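DUF3809 domain-containing protein (Deinococcus radiodurans, PDB 3NQN) is of unknown function but binds calcium ions and belongs to a family grouped with the Bet v 1-like proteins. Local coordinates at residues T85-A97 with E104-A116. Numbering follows the deposited sequence.
Sequences TGERAWVAVSGQA and EMAFAFQFQAHLA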
ATOM      1  N   THR A  85       6.750   5.078 -11.088  1.00 49.26           N
ATOM      2  CA  THR A  85       5.927   6.237 -11.519  1.00 49.97           C
ATOM      3  C   THR A  85       5.938   7.337 -10.474  1.00 52.11           C
ATOM      4  O   THR A  85       6.262   7.103  -9.311  1.00 55.24           O
ATOM      5  CB  THR A  85       4.474   5.828 -11.773  1.00 53.48           C
ATOM      6  OG1 THR A  85       3.773   5.749 -10.528  1.00 57.14           O
ATOM      7  CG2 THR A  85       4.409   4.460 -12.494  1.00 51.96           C
ATOM      8  N   GLY A  86       5.556   8.532 -10.873  1.00 53.24           N
ATOM      9  CA  GLY A  86       5.527   9.662  -9.937  1.00 54.48           C
ATOM     10  C   GLY A  86       4.219   9.814  -9.147  1.00 53.58           C
ATOM     11  O   GLY A  86       4.097  10.738  -8.318  1.00 54.29           O
ATOM     12  N   GLU A  87       3.252   8.900  -9.366  1.00 49.68           N
ATOM     13  CA  GLU A  87       1.936   8.953  -8.687  0.50 45.79           C
ATOM     14  C   GLU A  87       2.068   8.806  -7.173  1.00 42.10           C
ATOM     15  O   GLU A  87       1.216   9.271  -6.412  1.00 37.07           O
ATOM     16  CB  GLU A  87       1.029   7.851  -9.222  0.50 45.72           C
ATOM     17  CG  GLU A  87       1.430   6.477  -8.763  0.50 44.09           C
ATOM     18  CD  GLU A  87       0.969   5.405  -9.684  0.50 48.68           C
ATOM     19  OE1 GLU A  87      -0.147   5.534 -10.244  0.50 53.22           O
ATOM     20  OE2 GLU A  87       1.726   4.429  -9.862  0.50 39.88           O
ATOM     21  N   ARG A  88       3.106   8.103  -6.740  1.00 39.55           N
ATOM     22  CA  ARG A  88       3.362   7.958  -5.329  1.00 36.87           C
ATOM     23  C   ARG A  88       4.829   7.839  -5.094  1.00 34.86           C
ATOM     24  O   ARG A  88       5.559   7.466  -5.979  1.00 33.99           O
ATOM     25  CB  ARG A  88       2.613   6.768  -4.736  1.00 40.07           C
ATOM     26  CG  ARG A  88       2.937   5.445  -5.347  1.00 43.01           C
ATOM     27  CD  ARG A  88       2.394   4.309  -4.480  1.00 44.57           C
ATOM     28  NE  ARG A  88       2.637   3.001  -5.085  1.00 50.55           N
ATOM     29  CZ  ARG A  88       2.650   1.845  -4.415  1.00 49.64           C
ATOM     30  NH1 ARG A  88       2.473   1.819  -3.095  1.00 49.96           N
ATOM     31  NH2 ARG A  88       2.875   0.720  -5.061  1.00 52.13           N
ATOM     32  N   ALA A  89       5.255   8.196  -3.887  1.00 34.15           N
ATOM     33  CA  ALA A  89       6.656   8.134  -3.491  1.00 33.69           C
ATOM     34  C   ALA A  89       7.205   6.722  -3.647  1.00 34.07           C
ATOM     35  O   ALA A  89       6.489   5.745  -3.464  1.00 35.87           O
ATOM     36  CB  ALA A  89       6.818   8.606  -2.068  1.00 32.14           C
ATOM     37  N   TRP A  90       8.471   6.631  -4.044  1.00 33.13           N
ATOM     38  CA  TRP A  90       9.110   5.359  -4.276  1.00 30.95           C
ATOM     39  C   TRP A  90      10.591   5.466  -3.913  1.00 30.29           C
ATOM     40  O   TRP A  90      11.078   6.550  -3.612  1.00 30.15           O
ATOM     41  CB  TRP A  90       8.922   4.908  -5.732  1.00 30.58           C
ATOM     42  CG  TRP A  90       9.465   5.904  -6.805  1.00 30.92           C
ATOM     43  CD1 TRP A  90       8.855   7.033  -7.253  1.00 37.61           C
ATOM     44  CD2 TRP A  90      10.658   5.751  -7.590  1.00 33.89           C
ATOM     45  NE1 TRP A  90       9.618   7.633  -8.237  1.00 34.66           N
ATOM     46  CE2 TRP A  90      10.738   6.871  -8.450  1.00 34.39           C
ATOM     47  CE3 TRP A  90      11.703   4.805  -7.604  1.00 31.35           C
ATOM     48  CZ2 TRP A  90      11.798   7.056  -9.341  1.00 33.96           C
ATOM     49  CZ3 TRP A  90      12.755   4.988  -8.489  1.00 31.77           C
ATOM     50  CH2 TRP A  90      12.797   6.112  -9.349  1.00 34.43           C
ATOM     51  N   VAL A  91      11.264   4.326  -3.873  1.00 28.86           N
ATOM     52  CA  VAL A  91      12.666   4.267  -3.508  1.00 29.28           C
ATOM     53  C   VAL A  91      13.478   3.570  -4.598  1.00 30.83           C
ATOM     54  O   VAL A  91      12.998   2.612  -5.224  1.00 32.30           O
ATOM     55  CB  VAL A  91      12.848   3.471  -2.169  1.00 29.69           C
ATOM     56  CG1 VAL A  91      14.342   3.241  -1.857  1.00 32.85           C
ATOM     57  CG2 VAL A  91      12.154   4.190  -1.019  1.00 29.28           C
ATOM     58  N   ALA A  92      14.675   4.103  -4.857  1.00 30.11           N
ATOM     59  CA  ALA A  92      15.669   3.485  -5.749  1.00 31.48           C
ATOM     60  C   ALA A  92      16.714   2.809  -4.869  1.00 31.59           C
ATOM     61  O   ALA A  92      17.402   3.485  -4.109  1.00 33.84           O
ATOM     62  CB  ALA A  92      16.333   4.516  -6.587  1.00 29.36           C
ATOM     63  N   VAL A  93      16.807   1.477  -4.973  1.00 31.52           N
ATOM     64  CA  VAL A  93      17.763   0.679  -4.217  1.00 29.39           C
ATOM     65  C   VAL A  93      18.873   0.178  -5.138  1.00 29.65           C
ATOM     66  O   VAL A  93      18.616  -0.526  -6.129  1.00 30.43           O
ATOM     67  CB  VAL A  93      17.091  -0.524  -3.552  1.00 32.14           C
ATOM     68  CG1 VAL A  93      18.152  -1.414  -2.829  1.00 26.87           C
ATOM     69  CG2 VAL A  93      16.014  -0.062  -2.557  1.00 31.73           C
ATOM     70  N   SER A  94      20.090   0.619  -4.873  1.00 26.91           N
ATOM     71  CA  SER A  94      21.259   0.202  -5.653  0.50 27.84           C
ATOM     72  C   SER A  94      22.224  -0.509  -4.728  1.00 28.96           C
ATOM     73  O   SER A  94      22.256  -0.235  -3.543  1.00 28.07           O
ATOM     74  CB  SER A  94      21.968   1.407  -6.266  0.50 27.79           C
ATOM     75  OG  SER A  94      21.081   2.264  -6.943  0.50 23.61           O
ATOM     76  N   GLY A  95      22.996  -1.433  -5.282  1.00 29.16           N
ATOM     77  CA  GLY A  95      23.991  -2.153  -4.510  1.00 27.71           C
ATOM     78  C   GLY A  95      25.024  -2.836  -5.381  1.00 26.14           C
ATOM     79  O   GLY A  95      24.751  -3.204  -6.555  1.00 26.16           O
ATOM     80  N   GLN A  96      26.231  -2.958  -4.842  1.00 26.04           N
ATOM     81  CA  GLN A  96      27.302  -3.642  -5.517  1.00 28.70           C
ATOM     82  C   GLN A  96      27.986  -4.558  -4.507  1.00 28.82           C
ATOM     83  O   GLN A  96      28.179  -4.185  -3.337  1.00 27.16           O
ATOM     84  CB  GLN A  96      28.322  -2.661  -6.114  1.00 27.32           C
ATOM     85  CG  GLN A  96      27.725  -1.503  -6.987  1.00 30.65           C
ATOM     86  CD  GLN A  96      27.163  -0.360  -6.142  1.00 30.78           C
ATOM     87  OE1 GLN A  96      27.763   0.038  -5.159  1.00 27.33           O
ATOM     88  NE2 GLN A  96      26.006   0.187  -6.556  1.00 25.26           N
ATOM     89  N   ALA A  97      28.333  -5.760  -4.956  1.00 27.87           N
ATOM     90  CA  ALA A  97      28.963  -6.749  -4.100  1.00 28.26           C
ATOM     91  C   ALA A  97      30.076  -7.459  -4.842  1.00 30.86           C
ATOM     92  O   ALA A  97      29.926  -7.833  -6.025  1.00 25.17           O
ATOM     93  CB  ALA A  97      27.920  -7.780  -3.605  1.00 25.34           C
ATOM     94  N   GLU A 104      36.363 -13.224   1.157  1.00 34.20           N
ATOM     95  CA  GLU A 104      36.200 -11.852   1.617  0.50 34.17           C
ATOM     96  C   GLU A 104      35.181 -11.128   0.720  1.00 33.63           C
ATOM     97  O   GLU A 104      35.390 -11.019  -0.484  1.00 34.82           O
ATOM     98  CB  GLU A 104      37.550 -11.126   1.563  0.50 35.11           C
ATOM     99  CG  GLU A 104      38.660 -11.757   2.434  0.50 36.73           C
ATOM    100  CD  GLU A 104      38.387 -11.629   3.924  0.50 37.79           C
ATOM    101  OE1 GLU A 104      37.520 -10.817   4.297  0.50 37.93           O
ATOM    102  OE2 GLU A 104      39.050 -12.328   4.723  0.50 37.54           O
HETATM  103  N   MSE A 105      34.090 -10.648   1.304  1.00 30.96           N
HETATM  104  CA  MSE A 105      33.070  -9.936   0.540  1.00 30.29           C
HETATM  105  C   MSE A 105      33.045  -8.447   0.884  1.00 29.79           C
HETATM  106  O   MSE A 105      33.281  -8.061   2.022  1.00 31.68           O
HETATM  107  CB  MSE A 105      31.688 -10.544   0.796  1.00 29.23           C
HETATM  108  CG  MSE A 105      31.585 -12.018   0.379  1.00 28.03           C
HETATM  109 SE   MSE A 105      29.898 -12.775   0.801  0.75 23.13          SE
HETATM  110  CE  MSE A 105      29.853 -12.579   2.748  1.00 26.00           C
ATOM    111  N   ALA A 106      32.778  -7.633  -0.128  1.00 30.12           N
ATOM    112  CA  ALA A 106      32.626  -6.191   0.025  1.00 26.65           C
ATOM    113  C   ALA A 106      31.250  -5.826  -0.493  1.00 28.11           C
ATOM    114  O   ALA A 106      30.837  -6.288  -1.568  1.00 27.17           O
ATOM    115  CB  ALA A 106      33.715  -5.424  -0.772  1.00 25.72           C
ATOM    116  N   PHE A 107      30.547  -4.991   0.266  1.00 25.79           N
ATOM    117  CA  PHE A 107      29.233  -4.515  -0.110  1.00 25.39           C
ATOM    118  C   PHE A 107      29.181  -2.999  -0.042  1.00 27.41           C
ATOM    119  O   PHE A 107      29.819  -2.388   0.812  1.00 26.20           O
ATOM    120  CB  PHE A 107      28.181  -5.075   0.854  1.00 27.06           C
ATOM    121  CG  PHE A 107      28.066  -6.563   0.829  1.00 29.16           C
ATOM    122  CD1 PHE A 107      27.184  -7.182  -0.038  1.00 28.22           C
ATOM    123  CD2 PHE A 107      28.833  -7.356   1.692  1.00 30.75           C
ATOM    124  CE1 PHE A 107      27.080  -8.577  -0.079  1.00 30.05           C
ATOM    125  CE2 PHE A 107      28.727  -8.735   1.666  1.00 25.82           C
ATOM    126  CZ  PHE A 107      27.846  -9.350   0.780  1.00 29.73           C
ATOM    127  N   ALA A 108      28.419  -2.411  -0.965  1.00 26.55           N
ATOM    128  CA  ALA A 108      28.063  -1.011  -0.937  1.00 27.03           C
ATOM    129  C   ALA A 108      26.597  -0.915  -1.395  1.00 26.97           C
ATOM    130  O   ALA A 108      26.223  -1.492  -2.440  1.00 26.49           O
ATOM    131  CB  ALA A 108      28.959  -0.200  -1.879  1.00 26.42           C
ATOM    132  N   PHE A 109      25.779  -0.230  -0.610  1.00 23.58           N
ATOM    133  CA  PHE A 109      24.371   0.007  -0.959  1.00 26.43           C
ATOM    134  C   PHE A 109      24.056   1.467  -0.950  1.00 28.42           C
ATOM    135  O   PHE A 109      24.594   2.217  -0.130  1.00 27.34           O
ATOM    136  CB  PHE A 109      23.453  -0.695   0.017  1.00 29.08           C
ATOM    137  CG  PHE A 109      23.471  -2.175  -0.115  1.00 25.35           C
ATOM    138  CD1 PHE A 109      22.625  -2.811  -1.010  1.00 30.29           C
ATOM    139  CD2 PHE A 109      24.378  -2.936   0.604  1.00 25.71           C
ATOM    140  CE1 PHE A 109      22.659  -4.171  -1.173  1.00 31.71           C
ATOM    141  CE2 PHE A 109      24.412  -4.307   0.452  1.00 31.86           C
ATOM    142  CZ  PHE A 109      23.545  -4.925  -0.451  1.00 30.79           C
ATOM    143  N   GLN A 110      23.207   1.893  -1.886  1.00 29.36           N
ATOM    144  CA  GLN A 110      22.750   3.299  -1.930  1.00 29.66           C
ATOM    145  C   GLN A 110      21.224   3.320  -2.078  1.00 32.02           C
ATOM    146  O   GLN A 110      20.643   2.471  -2.765  1.00 30.46           O
ATOM    147  CB  GLN A 110      23.418   4.092  -3.069  1.00 30.98           C
ATOM    148  CG  GLN A 110      24.956   3.954  -3.156  1.00 33.86           C
ATOM    149  CD  GLN A 110      25.407   2.680  -3.863  1.00 30.50           C
ATOM    150  OE1 GLN A 110      24.800   2.249  -4.829  1.00 28.80           O
ATOM    151  NE2 GLN A 110      26.484   2.085  -3.382  1.00 25.29           N
ATOM    152  N   PHE A 111      20.582   4.240  -1.353  1.00 29.65           N
ATOM    153  CA  PHE A 111      19.140   4.391  -1.378  1.00 31.79           C
ATOM    154  C   PHE A 111      18.800   5.819  -1.659  1.00 34.58           C
ATOM    155  O   PHE A 111      19.435   6.730  -1.126  1.00 33.72           O
ATOM    156  CB  PHE A 111      18.523   4.027  -0.024  1.00 32.33           C
ATOM    157  CG  PHE A 111      18.766   2.638   0.394  1.00 30.88           C
ATOM    158  CD1 PHE A 111      19.932   2.301   1.089  1.00 31.24           C
ATOM    159  CD2 PHE A 111      17.825   1.655   0.157  1.00 35.17           C
ATOM    160  CE1 PHE A 111      20.150   1.013   1.504  1.00 34.01           C
ATOM    161  CE2 PHE A 111      18.035   0.371   0.578  1.00 31.46           C
ATOM    162  CZ  PHE A 111      19.207   0.043   1.256  1.00 33.33           C
ATOM    163  N   GLN A 112      17.796   6.023  -2.506  1.00 34.59           N
ATOM    164  CA  GLN A 112      17.311   7.356  -2.811  0.50 35.37           C
ATOM    165  C   GLN A 112      15.773   7.322  -2.762  1.00 35.71           C
ATOM    166  O   GLN A 112      15.149   6.473  -3.380  1.00 38.62           O
ATOM    167  CB  GLN A 112      17.814   7.799  -4.200  0.50 35.27           C
ATOM    168  CG  GLN A 112      17.229   9.133  -4.717  0.50 39.48           C
ATOM    169  CD  GLN A 112      17.951  10.358  -4.181  0.50 45.22           C
ATOM    170  OE1 GLN A 112      19.162  10.335  -3.962  0.50 50.43           O
ATOM    171  NE2 GLN A 112      17.216  11.450  -4.015  0.50 48.24           N
ATOM    172  N   ALA A 113      15.178   8.206  -1.971  1.00 34.68           N
ATOM    173  CA  ALA A 113      13.718   8.302  -1.910  1.00 34.72           C
ATOM    174  C   ALA A 113      13.311   9.348  -2.934  1.00 34.08           C
ATOM    175  O   ALA A 113      13.921  10.395  -3.014  1.00 36.78           O
ATOM    176  CB  ALA A 113      13.250   8.704  -0.522  1.00 33.26           C
ATOM    177  N   HIS A 114      12.327   9.011  -3.761  1.00 32.69           N
ATOM    178  CA  HIS A 114      11.827   9.900  -4.788  1.00 34.16           C
ATOM    179  C   HIS A 114      10.410  10.333  -4.417  1.00 33.12           C
ATOM    180  O   HIS A 114       9.498   9.529  -4.428  1.00 33.92           O
ATOM    181  CB  HIS A 114      11.819   9.187  -6.143  1.00 33.90           C
ATOM    182  CG  HIS A 114      13.188   8.968  -6.719  1.00 37.64           C
ATOM    183  ND1 HIS A 114      13.790   9.868  -7.575  1.00 38.22           N
ATOM    184  CD2 HIS A 114      14.063   7.946  -6.573  1.00 37.15           C
ATOM    185  CE1 HIS A 114      14.982   9.416  -7.920  1.00 39.67           C
ATOM    186  NE2 HIS A 114      15.176   8.254  -7.321  1.00 38.44           N
ATOM    187  N   LEU A 115      10.250  11.596  -4.068  1.00 35.94           N
ATOM    188  CA  LEU A 115       8.961  12.114  -3.635  1.00 38.01           C
ATOM    189  C   LEU A 115       8.110  12.599  -4.793  1.00 41.50           C
ATOM    190  O   LEU A 115       8.622  13.032  -5.810  1.00 44.70           O
ATOM    191  CB  LEU A 115       9.157  13.243  -2.617  1.00 40.16           C
ATOM    192  CG  LEU A 115       9.921  12.818  -1.356  1.00 41.31           C
ATOM    193  CD1 LEU A 115      10.008  13.987  -0.338  1.00 50.06           C
ATOM    194  CD2 LEU A 115       9.276  11.595  -0.721  1.00 41.47           C
ATOM    195  N   ALA A 116       6.798  12.500  -4.621  1.00 44.00           N
ATOM    196  CA  ALA A 116       5.832  12.918  -5.637  1.00 49.36           C
ATOM    197  C   ALA A 116       5.469  14.384  -5.437  1.00 50.94           C
ATOM    198  O   ALA A 116       5.016  15.048  -6.365  1.00 57.55           O
ATOM    199  CB  ALA A 116       4.571  12.035  -5.553  1.00 50.01           C
TER
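Gln96 and Gln110 adopt almost the same shape: each CG lies beside the backbone N (chi1 about -50° for both), and the bend at chi2 turns each amide toward the other strand, where the two meet diagonally on one face of an antiparallel beta hairpin. Strands 90-99 and 104-114 form this hairpin within the antiparallel sheet that packs on the long helix 122-153, consistent with a Bet v 1-like fold. Four hydrogen-bonded pairs, Trp90-His114, Ala92-Gln112, Ser94-Gln110 and Gln96-Ala108, each give two backbone bonds. On the sheet face carrying Trp90, His114 CG also lies beside its backbone N, whereas Trp90 CG sits between its own N and carbonyl carbon (chi1 58°), which carries the indole toward His114 on the partner strand. The imidazole stacks offset on the six-membered ring of Trp90, with centroids 4.1 Å apart, while His114 CB makes a CH-pi contact 3.5 Å from the centroid of the Trp90 five-membered ring. Ala92 CB meets the imidazole edge, 4.0 Å from His114 NE2. The other face is apolar: Val93 CG2 lies 3.7 Å from Phe111 CD2, and Ala97 CB rests obliquely against the Phe107 ring. With no side chain, Gly95 leaves room for the Phe109 ring, whose CD1 comes obliquely to 3.8 Å from Gly95 CA. Phe109 and Phe111 both reach Leu147 of the helix. The glutamine amides, nearly coplanar at 8°, form a closed pair: Gln110 NE2 donates to Gln96 OE1 at 3.0 Å and Gln96 NE2 to Gln110 OE1 at 2.9 Å, each bond meeting an oxygen lone pair in the carbonyl plane.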